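Local coordinates for protein transglutaminase elicitor (Phytophthora sojae, PDB 3TW5) that catalyses the cross-linking of proteins as a glutamine gamma-glutamyltransferase and, as an elicitor, is probably recognised by the innate immune system of host plants, at residues Y303-L307 with G319-S325; T139-C143 with G287-S291; M76-S80 with R112-T116; N83-S87 with C109-T113; L11-F15 with W334-A338. The protein carries 1 engineered substitution. All coordinates share one frame; numbering follows the deposited sequence.

Interaction 1: Y303-L307 with G319-S325; sequences YYYYL and GEWVYGS
Y323 points the edge of its ring at the face of Y305, a T-shaped pair whose planes stand 85° apart. Y305 reaches it with CG anti to its own carbonyl carbon (chi1 -42°), which also places CD2 3.8 Å from Y323 CB. On this side the branched V322 packs its CG2 3.8 Å from Y305 CB. S325 OG takes a weak bond from Y305 N (3.4 Å) and lies at the edge of the Y304 ring. The opposite face of the hairpin carries Y306 and W321, which lie side by side and point the same way; CD1 of Y306 comes to 3.7 Å from CZ3 of W321, with the rings steeply inclined. Y304 CB meets the indole at its rim. Large rings suit this face because they pack by their carbons and still bond polar atoms: Y306 OH with H206 and S275, W321 NE1 with L200 O. Along the backbone, L307 N bonds E320 O (2.9 Å), E320 N bonds L307 O (2.9 Å) and V322 N bonds Y305 O (3.0 Å). A type I' turn, V322 to S325, with positive phi at both Y323 and G324, follows the second strand of an antiparallel beta hairpin, 299-310 with 316-321.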
# COMPACT_ATOMS: atom_id res chain seq x y z
N TYR A 303 -6.86 -4.89 -14.39
CA TYR A 303 -8.23 -5.32 -14.61
C TYR A 303 -8.52 -6.59 -13.83
O TYR A 303 -7.63 -7.41 -13.61
CB TYR A 303 -8.51 -5.54 -16.10
CG TYR A 303 -8.57 -4.26 -16.91
CD1 TYR A 303 -9.69 -3.43 -16.85
CD2 TYR A 303 -7.51 -3.89 -17.74
CE1 TYR A 303 -9.75 -2.25 -17.60
CE2 TYR A 303 -7.56 -2.72 -18.49
CZ TYR A 303 -8.67 -1.91 -18.42
OH TYR A 303 -8.71 -0.75 -19.16
N TYR A 304 -9.76 -6.72 -13.39
CA TYR A 304 -10.23 -7.91 -12.70
C TYR A 304 -11.56 -8.35 -13.29
O TYR A 304 -12.43 -7.53 -13.57
CB TYR A 304 -10.35 -7.66 -11.20
CG TYR A 304 -9.05 -7.28 -10.54
CD1 TYR A 304 -8.03 -8.22 -10.36
CD2 TYR A 304 -8.82 -5.97 -10.12
CE1 TYR A 304 -6.83 -7.87 -9.77
CE2 TYR A 304 -7.61 -5.61 -9.52
CZ TYR A 304 -6.62 -6.57 -9.35
OH TYR A 304 -5.43 -6.22 -8.76
N TYR A 305 -11.69 -9.66 -13.48
CA TYR A 305 -12.85 -10.24 -14.13
C TYR A 305 -13.49 -11.23 -13.17
O TYR A 305 -12.82 -12.13 -12.66
CB TYR A 305 -12.44 -10.93 -15.43
CG TYR A 305 -11.43 -10.14 -16.25
CD1 TYR A 305 -11.86 -9.22 -17.22
CD2 TYR A 305 -10.06 -10.30 -16.05
CE1 TYR A 305 -10.94 -8.49 -17.96
CE2 TYR A 305 -9.14 -9.57 -16.78
CZ TYR A 305 -9.58 -8.67 -17.74
OH TYR A 305 -8.66 -7.95 -18.46
N TYR A 306 -14.78 -11.06 -12.93
CA TYR A 306 -15.50 -11.91 -12.00
C TYR A 306 -16.99 -11.98 -12.27
O TYR A 306 -17.58 -11.05 -12.84
CB TYR A 306 -15.24 -11.47 -10.55
CG TYR A 306 -15.33 -9.98 -10.29
CD1 TYR A 306 -14.22 -9.15 -10.43
CD2 TYR A 306 -16.54 -9.40 -9.88
CE1 TYR A 306 -14.30 -7.78 -10.18
CE2 TYR A 306 -16.63 -8.04 -9.63
CZ TYR A 306 -15.51 -7.23 -9.78
OH TYR A 306 -15.60 -5.89 -9.53
N LEU A 307 -17.59 -13.10 -11.89
CA LEU A 307 -19.04 -13.25 -11.89
C LEU A 307 -19.55 -12.89 -10.51
O LEU A 307 -19.07 -13.43 -9.51
CB LEU A 307 -19.44 -14.70 -12.21
CG LEU A 307 -19.20 -15.31 -13.59
CD1 LEU A 307 -19.44 -16.81 -13.55
CD2 LEU A 307 -20.08 -14.65 -14.65
N GLY A 319 -19.78 -14.54 -5.37
CA GLY A 319 -19.01 -14.30 -6.58
C GLY A 319 -18.00 -15.38 -6.89
O GLY A 319 -17.76 -16.27 -6.07
N GLU A 320 -17.42 -15.30 -8.09
CA GLU A 320 -16.36 -16.21 -8.53
C GLU A 320 -15.40 -15.47 -9.45
O GLU A 320 -15.83 -14.73 -10.33
CB GLU A 320 -16.96 -17.41 -9.28
CG GLU A 320 -17.62 -18.48 -8.41
CD GLU A 320 -16.63 -19.28 -7.57
OE1 GLU A 320 -15.43 -19.34 -7.93
OE2 GLU A 320 -17.06 -19.86 -6.55
N TRP A 321 -14.10 -15.68 -9.25
CA TRP A 321 -13.08 -15.10 -10.13
C TRP A 321 -13.01 -15.86 -11.46
O TRP A 321 -13.13 -17.08 -11.49
CB TRP A 321 -11.70 -15.14 -9.47
CG TRP A 321 -11.56 -14.35 -8.20
CD1 TRP A 321 -11.48 -14.84 -6.93
CD2 TRP A 321 -11.47 -12.92 -8.08
NE1 TRP A 321 -11.35 -13.82 -6.03
CE2 TRP A 321 -11.34 -12.63 -6.71
CE3 TRP A 321 -11.48 -11.87 -9.00
CZ2 TRP A 321 -11.22 -11.32 -6.23
CZ3 TRP A 321 -11.37 -10.56 -8.52
CH2 TRP A 321 -11.24 -10.30 -7.15
N VAL A 322 -12.83 -15.12 -12.56
CA VAL A 322 -12.70 -15.71 -13.90
C VAL A 322 -11.54 -15.09 -14.68
O VAL A 322 -10.88 -14.17 -14.19
CB VAL A 322 -14.02 -15.59 -14.72
CG1 VAL A 322 -15.18 -16.32 -14.05
CG2 VAL A 322 -14.38 -14.13 -14.99
N TYR A 323 -11.31 -15.60 -15.89
CA TYR A 323 -10.31 -15.05 -16.83
C TYR A 323 -8.92 -14.81 -16.24
O TYR A 323 -8.28 -13.78 -16.53
CB TYR A 323 -10.82 -13.75 -17.50
CG TYR A 323 -11.78 -13.94 -18.65
CD1 TYR A 323 -11.70 -15.06 -19.49
CD2 TYR A 323 -12.74 -12.96 -18.94
CE1 TYR A 323 -12.58 -15.22 -20.56
CE2 TYR A 323 -13.62 -13.11 -20.01
CZ TYR A 323 -13.54 -14.24 -20.82
OH TYR A 323 -14.40 -14.40 -21.88
N GLY A 324 -8.44 -15.74 -15.43
CA GLY A 324 -7.09 -15.64 -14.89
C GLY A 324 -6.90 -14.63 -13.77
O GLY A 324 -5.79 -14.45 -13.28
N SER A 325 -7.99 -13.97 -13.37
CA SER A 325 -8.03 -13.23 -12.10
C SER A 325 -8.24 -14.23 -10.96
O SER A 325 -8.40 -13.84 -9.80
CB SER A 325 -9.12 -12.16 -12.11
OG SER A 325 -8.68 -10.98 -12.77

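Interaction 2: T139-C143 with G287-S291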
# COMPACT_ATOMS: atom_id res chain seq x y z
N THR A 139 -0.82 14.53 4.37
CA THR A 139 -0.74 15.50 3.28
C THR A 139 0.67 15.48 2.69
O THR A 139 1.65 15.47 3.44
CB THR A 139 -1.05 16.94 3.77
OG1 THR A 139 -2.32 16.95 4.45
CG2 THR A 139 -1.11 17.92 2.61
N GLU A 140 0.77 15.45 1.37
CA GLU A 140 2.07 15.35 0.69
C GLU A 140 2.96 16.56 0.94
O GLU A 140 2.49 17.69 0.86
CB GLU A 140 1.89 15.15 -0.82
CG GLU A 140 3.19 14.86 -1.55
CD GLU A 140 3.06 14.85 -3.06
OE1 GLU A 140 3.70 14.00 -3.70
OE2 GLU A 140 2.31 15.70 -3.59
N PRO A 141 4.24 16.31 1.27
CA PRO A 141 5.23 17.38 1.30
C PRO A 141 5.34 18.02 -0.08
O PRO A 141 5.47 17.31 -1.08
CB PRO A 141 6.54 16.65 1.63
CG PRO A 141 6.12 15.41 2.30
CD PRO A 141 4.81 15.03 1.70
N LYS A 142 5.26 19.35 -0.14
CA LYS A 142 5.26 20.05 -1.42
C LYS A 142 6.64 20.63 -1.77
O LYS A 142 7.21 20.31 -2.81
CB LYS A 142 4.18 21.14 -1.46
CG LYS A 142 3.70 21.47 -2.88
CD LYS A 142 3.11 22.87 -2.97
CE LYS A 142 1.66 22.93 -2.50
NZ LYS A 142 1.17 24.34 -2.45
N CYS A 143 7.16 21.49 -0.89
CA CYS A 143 8.42 22.18 -1.16
C CYS A 143 9.37 22.14 0.05
O CYS A 143 8.92 21.90 1.18
CB CYS A 143 8.12 23.62 -1.62
SG CYS A 143 7.41 24.69 -0.36
N GLY A 287 9.78 16.48 -4.84
CA GLY A 287 8.76 17.49 -5.10
C GLY A 287 7.36 17.03 -4.75
O GLY A 287 7.13 15.85 -4.48
N GLY A 288 6.43 17.98 -4.74
CA GLY A 288 5.02 17.69 -4.48
C GLY A 288 4.34 17.15 -5.72
O GLY A 288 3.79 17.91 -6.51
N LEU A 289 4.38 15.83 -5.87
CA LEU A 289 3.87 15.15 -7.07
C LEU A 289 2.36 15.26 -7.26
O LEU A 289 1.87 15.24 -8.39
CB LEU A 289 4.29 13.68 -7.06
CG LEU A 289 5.78 13.34 -6.89
CD1 LEU A 289 5.95 11.87 -6.57
CD2 LEU A 289 6.60 13.72 -8.12
N VAL A 290 1.61 15.36 -6.16
CA VAL A 290 0.15 15.43 -6.22
C VAL A 290 -0.34 16.80 -6.69
O VAL A 290 -1.17 16.88 -7.61
CB VAL A 290 -0.52 15.01 -4.88
CG1 VAL A 290 -2.02 15.28 -4.90
CG2 VAL A 290 -0.25 13.54 -4.58
N SER A 291 0.18 17.87 -6.09
CA SER A 291 -0.20 19.23 -6.46
C SER A 291 0.32 19.64 -7.85
O SER A 291 -0.20 20.57 -8.46
CB SER A 291 0.24 20.25 -5.40
OG SER A 291 1.65 20.34 -5.33
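A glutamate from a distant loop reaches the start of a short helix: E140 holds its carboxylate against the backbone N-H groups of L289 and V290. OE2 accepts from V290 N at 2.7 Å through its syn lone pair, and the bond is fairly straight (160° at the hydrogen). OE1 takes L289 N at 2.9 Å, but at a poorer angle that makes this bond weak. The reach comes from an extended chain, with CG anti to the backbone N (chi1 -173°) and no bend before the carboxylate, which carries the glutamate's oxygens to the N-H groups. OE1 has a second partner in K158, which forms a salt bridge with it, so lysine and helix start together probably stabilise the negative charge of this buried group. Valine suits the next position, since its CB and CG2 lie against the carboxylate and probably help to shield it.

Beside this, G288 sits at the centre of an inverse gamma turn. Having no side chain, it lets K142 pass close by, and K142 CG lies 3.4 Å from S291 OG before the lysine bends at chi3 toward its exposed end. S291 OG in turn makes a weak bond to G288 O. P141 packs against helices 154-167 and 352-364, while C143 forms a disulfide with C365, tying the same loop to the C-terminal region. The arrangement is typical of an acidic side chain at the N-terminal end of a helix, here a weakly bonded one, where the first backbone N-H groups lack a carbonyl partner from a preceding turn.

Interaction 3: M76-S80 with R112-T116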
# COMPACT_ATOMS: atom_id res chain seq x y z
N MET A 76 21.96 6.74 12.67
CA MET A 76 21.95 5.95 11.45
C MET A 76 22.15 4.46 11.76
O MET A 76 21.58 3.60 11.08
CB MET A 76 23.01 6.43 10.46
CG MET A 76 22.81 7.86 9.94
SD MET A 76 23.62 8.22 8.36
CE MET A 76 25.31 7.67 8.67
N ASP A 77 22.95 4.17 12.78
CA ASP A 77 23.15 2.80 13.24
C ASP A 77 21.87 2.22 13.83
O ASP A 77 21.60 1.03 13.69
CB ASP A 77 24.29 2.72 14.26
CG ASP A 77 25.66 2.82 13.61
OD1 ASP A 77 26.65 2.94 14.36
OD2 ASP A 77 25.76 2.79 12.37
N ALA A 78 21.09 3.07 14.50
CA ALA A 78 19.81 2.68 15.06
C ALA A 78 18.83 2.34 13.94
O ALA A 78 18.14 1.32 14.00
CB ALA A 78 19.25 3.79 15.92
N VAL A 79 18.80 3.19 12.92
CA VAL A 79 17.99 2.97 11.72
C VAL A 79 18.36 1.63 11.08
O VAL A 79 17.48 0.84 10.73
CB VAL A 79 18.16 4.13 10.70
CG1 VAL A 79 17.57 3.77 9.34
CG2 VAL A 79 17.53 5.40 11.24
N SER A 80 19.65 1.36 10.96
CA SER A 80 20.13 0.14 10.32
C SER A 80 19.82 -1.13 11.13
O SER A 80 19.54 -2.18 10.55
CB SER A 80 21.62 0.24 10.02
OG SER A 80 22.03 -0.83 9.19
N ARG A 112 26.72 -1.40 3.89
CA ARG A 112 26.48 -0.04 4.35
C ARG A 112 27.53 0.94 3.83
O ARG A 112 28.61 0.53 3.40
CB ARG A 112 26.44 0.01 5.88
CG ARG A 112 25.26 -0.70 6.52
CD ARG A 112 25.23 -0.47 8.02
NE ARG A 112 24.87 0.91 8.35
CZ ARG A 112 25.00 1.46 9.55
NH1 ARG A 112 25.50 0.77 10.56
NH2 ARG A 112 24.64 2.72 9.73
N THR A 113 27.21 2.23 3.88
CA THR A 113 28.13 3.28 3.48
C THR A 113 29.26 3.39 4.49
O THR A 113 29.03 3.63 5.68
CB THR A 113 27.40 4.64 3.35
OG1 THR A 113 26.19 4.47 2.61
CG2 THR A 113 28.28 5.66 2.65
N GLY A 114 30.49 3.20 4.02
CA GLY A 114 31.66 3.24 4.89
C GLY A 114 32.17 1.86 5.26
O GLY A 114 33.36 1.68 5.54
N LYS A 115 31.27 0.88 5.26
CA LYS A 115 31.61 -0.51 5.54
C LYS A 115 32.22 -1.19 4.33
O LYS A 115 32.14 -0.68 3.21
CB LYS A 115 30.39 -1.29 6.05
CG LYS A 115 30.26 -1.36 7.57
CD LYS A 115 29.77 -0.05 8.19
CE LYS A 115 29.74 -0.14 9.71
NZ LYS A 115 29.27 1.13 10.33
N THR A 116 32.83 -2.36 4.55
CA THR A 116 33.54 -3.09 3.50
C THR A 116 32.89 -4.45 3.17
O THR A 116 33.11 -5.00 2.09
CB THR A 116 35.05 -3.24 3.84
OG1 THR A 116 35.70 -4.03 2.83
CG2 THR A 116 35.26 -3.90 5.21
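R112 grips D77 end-on in a salt bridge that fastens a type II beta turn, R112 to K115, to helix 72-82. NH1 and NH2 both donate to the single oxygen OD2, at 2.7 Å from NH1 and 2.9 Å from NH2. That oxygen lies close to the guanidinium plane, yet the carboxylate itself is turned 77° from it, and NH1 meets OD2 from above the carboxylate plane. A bend at chi3 (71°) swings the arginine head to the helix, where S80, three residues after D77, lies against one guanidinium face: its CB sits over the centre, 3.6 Å from R112 CZ. Serine suits this place because it is small enough for the flat group to lie on it. Outside the two segments D47 positions the pair, one oxygen in a salt bridge with R112 NE and the other bonded to S80 OG, while D86 forms a further salt bridge with NH1. These acids gathered round one arginine balance its charge and probably limit its rotation. G114, with positive phi, allows the tight turn that brings K115 near the same acid. K115 NZ stays beyond a salt bridge, 4.4 Å from D77 OD2.

Interaction 4: N83-S87 with C109-T113; sequences NGIDS and CSIRT
The backbones of I85 and S110 approach to 6.6 Å between their CA atoms without a backbone-to-backbone hydrogen bond between the segments, so side chains make this contact. I85 carries most of it. Its CG2 is anti to the backbone N and its CG1 anti to the carbonyl carbon (chi1 -71°), which spreads the two branches over the chain at S110: CG2 lies 3.6 Å from S110 O, and CG1 3.8 Å from S110 CB. The tip, CD1, goes on to the next peptide and reaches R112 N at 3.6 Å. Isoleucine and the stem of R112 slide past each other in opposite directions, with I85 CD1 3.7 Å from R112 CG, so the arginine's aliphatic part is used as apolar surface. I85 also packs on Y119 and I121 of the neighbouring strand.

Beyond this patch D86 adds charge. Its OD2 accepts from R112 NH1 at 2.9 Å in a salt bridge, but the bond is bent (120°) and weak, and the carboxylate and guanidinium planes stand 83° apart. NH1 is held mainly by D77, and NE by D47, so D86 is a weaker extra partner. Within 83-87, S87 OG and S87 N both bond G84 O, and S80 OG bonds the backbone N of D86. The contact is an apolar residue and an acid after a helix packed against the outer strand of a small three-stranded antiparallel sheet, itself cross-linked by the disulfide of C94 and C109.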
# COMPACT_ATOMS: atom_id res chain seq x y z
N ASN A 83 15.74 -1.41 10.84
CA ASN A 83 15.12 -1.39 9.52
C ASN A 83 16.08 -1.58 8.34
O ASN A 83 15.64 -1.93 7.24
CB ASN A 83 14.33 -0.10 9.34
CG ASN A 83 13.15 -0.00 10.28
OD1 ASN A 83 13.24 0.61 11.35
ND2 ASN A 83 12.04 -0.62 9.91
N GLY A 84 17.37 -1.36 8.57
CA GLY A 84 18.36 -1.38 7.50
C GLY A 84 19.15 -2.67 7.37
O GLY A 84 18.65 -3.75 7.69
N ILE A 85 20.39 -2.55 6.91
CA ILE A 85 21.26 -3.69 6.65
C ILE A 85 21.60 -4.47 7.93
O ILE A 85 21.59 -5.70 7.93
CB ILE A 85 22.55 -3.26 5.87
CG1 ILE A 85 22.17 -2.89 4.42
CG2 ILE A 85 23.62 -4.35 5.88
CD1 ILE A 85 23.20 -2.04 3.69
N ASP A 86 21.88 -3.74 9.01
CA ASP A 86 22.24 -4.37 10.29
C ASP A 86 21.12 -5.19 10.92
O ASP A 86 21.37 -5.99 11.82
CB ASP A 86 22.76 -3.32 11.28
CG ASP A 86 24.22 -2.96 11.04
OD1 ASP A 86 24.97 -3.80 10.49
OD2 ASP A 86 24.62 -1.84 11.42
N SER A 87 19.89 -5.00 10.44
CA SER A 87 18.74 -5.77 10.92
C SER A 87 18.75 -7.21 10.41
O SER A 87 17.93 -8.03 10.84
CB SER A 87 17.43 -5.07 10.55
OG SER A 87 17.14 -5.20 9.17
N CYS A 109 23.95 -8.66 -2.34
CA CYS A 109 24.90 -8.30 -1.30
C CYS A 109 24.75 -6.83 -0.92
O CYS A 109 24.89 -5.94 -1.76
CB CYS A 109 26.34 -8.60 -1.70
SG CYS A 109 27.49 -8.45 -0.30
N SER A 110 24.46 -6.61 0.36
CA SER A 110 24.13 -5.29 0.87
C SER A 110 25.18 -4.80 1.85
O SER A 110 25.34 -5.36 2.94
CB SER A 110 22.75 -5.32 1.54
OG SER A 110 21.80 -5.97 0.72
N ILE A 111 25.91 -3.76 1.45
CA ILE A 111 26.97 -3.18 2.26
C ILE A 111 26.62 -1.74 2.60
O ILE A 111 26.27 -0.96 1.73
CB ILE A 111 28.34 -3.25 1.53
CG1 ILE A 111 28.71 -4.71 1.21
CG2 ILE A 111 29.45 -2.60 2.37
CD1 ILE A 111 29.75 -4.86 0.12
N ARG A 112 26.72 -1.40 3.89
CA ARG A 112 26.48 -0.04 4.35
C ARG A 112 27.53 0.94 3.83
O ARG A 112 28.61 0.53 3.40
CB ARG A 112 26.44 0.01 5.88
CG ARG A 112 25.26 -0.70 6.52
CD ARG A 112 25.23 -0.47 8.02
NE ARG A 112 24.87 0.91 8.35
CZ ARG A 112 25.00 1.46 9.55
NH1 ARG A 112 25.50 0.77 10.56
NH2 ARG A 112 24.64 2.72 9.73
N THR A 113 27.21 2.23 3.88
CA THR A 113 28.13 3.28 3.48
C THR A 113 29.26 3.39 4.49
O THR A 113 29.03 3.63 5.68
CB THR A 113 27.40 4.64 3.35
OG1 THR A 113 26.19 4.47 2.61
CG2 THR A 113 28.28 5.66 2.65

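Interaction 5: L11-F15 with W334-A338; sequences LEAYF and WLPKA
Y14 and L335, with K337, bring the end of helix 5-15 against strand 333-336. From CB of the tyrosine, chi1 of 174° sets CG anti to the backbone N and sends the ring out from the helix toward the strand. On one side of the ring CD1 stands 3.8 Å above the plane of F15, over its centre. Along the other side CD2 lies 4.0 Å from K337 CG and CE2 3.8 Å from the same carbon, the lysine's extended chain sliding past the ring in the reverse direction. CE1 only grazes L335 CD2, at 4.4 Å. At the tip OH donates to K337 O, 3.1 Å away, from a direction tilted 20° out of the carbonyl plane. L335 itself sits between two helix residues: its CD1 is 3.8 Å from L11 CD2, and its CD2 is 3.7 Å from F15 CZ. Leucine suits the buried positions L11 and L335, with F15 at the side of a layer that continues onto helix 202-215. The chemistry is therefore divided: apolar contacts gather around L335, while near the more exposed K337 one hydroxyl bonds the main-chain oxygen and the lysine's methylenes lie along the ring.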
# COMPACT_ATOMS: atom_id res chain seq x y z
N LEU A 11 -16.09 -3.34 8.49
CA LEU A 11 -16.22 -2.09 7.74
C LEU A 11 -17.39 -1.24 8.27
O LEU A 11 -17.24 -0.04 8.48
CB LEU A 11 -16.40 -2.36 6.25
CG LEU A 11 -15.21 -2.91 5.45
CD1 LEU A 11 -15.64 -3.26 4.04
CD2 LEU A 11 -14.05 -1.92 5.41
N GLU A 12 -18.53 -1.89 8.48
CA GLU A 12 -19.75 -1.21 8.94
C GLU A 12 -19.56 -0.62 10.33
O GLU A 12 -20.13 0.43 10.64
CB GLU A 12 -20.95 -2.16 8.89
CG GLU A 12 -21.47 -2.43 7.48
CD GLU A 12 -22.67 -3.38 7.43
OE1 GLU A 12 -23.37 -3.39 6.40
OE2 GLU A 12 -22.91 -4.11 8.41
N ALA A 13 -18.77 -1.30 11.16
CA ALA A 13 -18.42 -0.81 12.49
C ALA A 13 -17.54 0.44 12.40
O ALA A 13 -17.81 1.43 13.08
CB ALA A 13 -17.72 -1.89 13.29
N TYR A 14 -16.51 0.39 11.57
CA TYR A 14 -15.59 1.51 11.40
C TYR A 14 -16.25 2.74 10.78
O TYR A 14 -16.01 3.86 11.22
CB TYR A 14 -14.35 1.11 10.58
CG TYR A 14 -13.43 2.27 10.25
CD1 TYR A 14 -13.24 2.69 8.94
CD2 TYR A 14 -12.76 2.95 11.27
CE1 TYR A 14 -12.40 3.77 8.64
CE2 TYR A 14 -11.92 4.02 10.98
CZ TYR A 14 -11.75 4.42 9.67
OH TYR A 14 -10.92 5.49 9.40
N PHE A 15 -17.09 2.53 9.76
CA PHE A 15 -17.73 3.64 9.07
C PHE A 15 -19.02 4.11 9.73
O PHE A 15 -19.51 5.21 9.45
CB PHE A 15 -17.97 3.29 7.60
CG PHE A 15 -16.73 3.31 6.75
CD1 PHE A 15 -16.14 4.52 6.38
CD2 PHE A 15 -16.15 2.13 6.32
CE1 PHE A 15 -14.99 4.54 5.60
CE2 PHE A 15 -15.00 2.14 5.54
CZ PHE A 15 -14.42 3.35 5.18
N TRP A 334 -6.90 -3.31 3.58
CA TRP A 334 -6.91 -2.70 4.91
C TRP A 334 -6.88 -1.18 4.90
O TRP A 334 -6.33 -0.57 3.99
CB TRP A 334 -5.81 -3.27 5.80
CG TRP A 334 -4.41 -3.06 5.31
CD1 TRP A 334 -3.74 -3.82 4.39
CD2 TRP A 334 -3.49 -2.04 5.73
NE1 TRP A 334 -2.47 -3.34 4.21
CE2 TRP A 334 -2.29 -2.25 5.02
CE3 TRP A 334 -3.57 -0.98 6.63
CZ2 TRP A 334 -1.17 -1.42 5.18
CZ3 TRP A 334 -2.46 -0.15 6.80
CH2 TRP A 334 -1.27 -0.38 6.07
N LEU A 335 -7.49 -0.59 5.92
CA LEU A 335 -7.51 0.87 6.09
C LEU A 335 -6.85 1.25 7.41
O LEU A 335 -7.08 0.61 8.43
CB LEU A 335 -8.95 1.40 6.10
CG LEU A 335 -9.94 1.02 5.00
CD1 LEU A 335 -10.67 -0.26 5.36
CD2 LEU A 335 -10.93 2.15 4.80
N PRO A 336 -6.01 2.31 7.38
CA PRO A 336 -5.53 2.87 8.64
C PRO A 336 -6.62 3.73 9.29
O PRO A 336 -7.15 4.64 8.65
CB PRO A 336 -4.33 3.72 8.20
CG PRO A 336 -4.62 4.09 6.80
CD PRO A 336 -5.39 2.95 6.21
N LYS A 337 -6.95 3.43 10.54
CA LYS A 337 -8.02 4.12 11.26
C LYS A 337 -7.72 5.61 11.45
O LYS A 337 -8.60 6.45 11.25
CB LYS A 337 -8.28 3.48 12.62
CG LYS A 337 -9.07 2.18 12.59
CD LYS A 337 -9.54 1.82 13.99
CE LYS A 337 -10.26 0.48 14.02
NZ LYS A 337 -10.81 0.19 15.38
N ALA A 338 -6.49 5.91 11.85
CA ALA A 338 -6.05 7.27 12.12
C ALA A 338 -4.53 7.38 12.08
O ALA A 338 -3.83 6.36 12.04
CB ALA A 338 -6.58 7.75 13.47

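Overall arrangement
Interactions 3 and 4 form one patch: they share R112 and T113, their centres are 6 Å apart, and S80 OG of the first lies 2.9 Å from D86 N of the second, probably a hydrogen bond. Interactions 1 and 5 reach the same large antiparallel sheet, their centres 26 Å apart and their nearest atoms about 13 Å. Interaction 5, joining the N-terminal helix to a late strand, closes a chain loop within which the other four are all nested. Interaction 2 lies 36 Å from interaction 1 between centres, on the opposite side of the chain's centre; interaction 3 is 46 Å from interaction 1. Within interaction 1, the side chain of Y323 lies about 4 Å from a bound 3-cyclohexyl-1-propylsulfonic acid, probably from crystallisation.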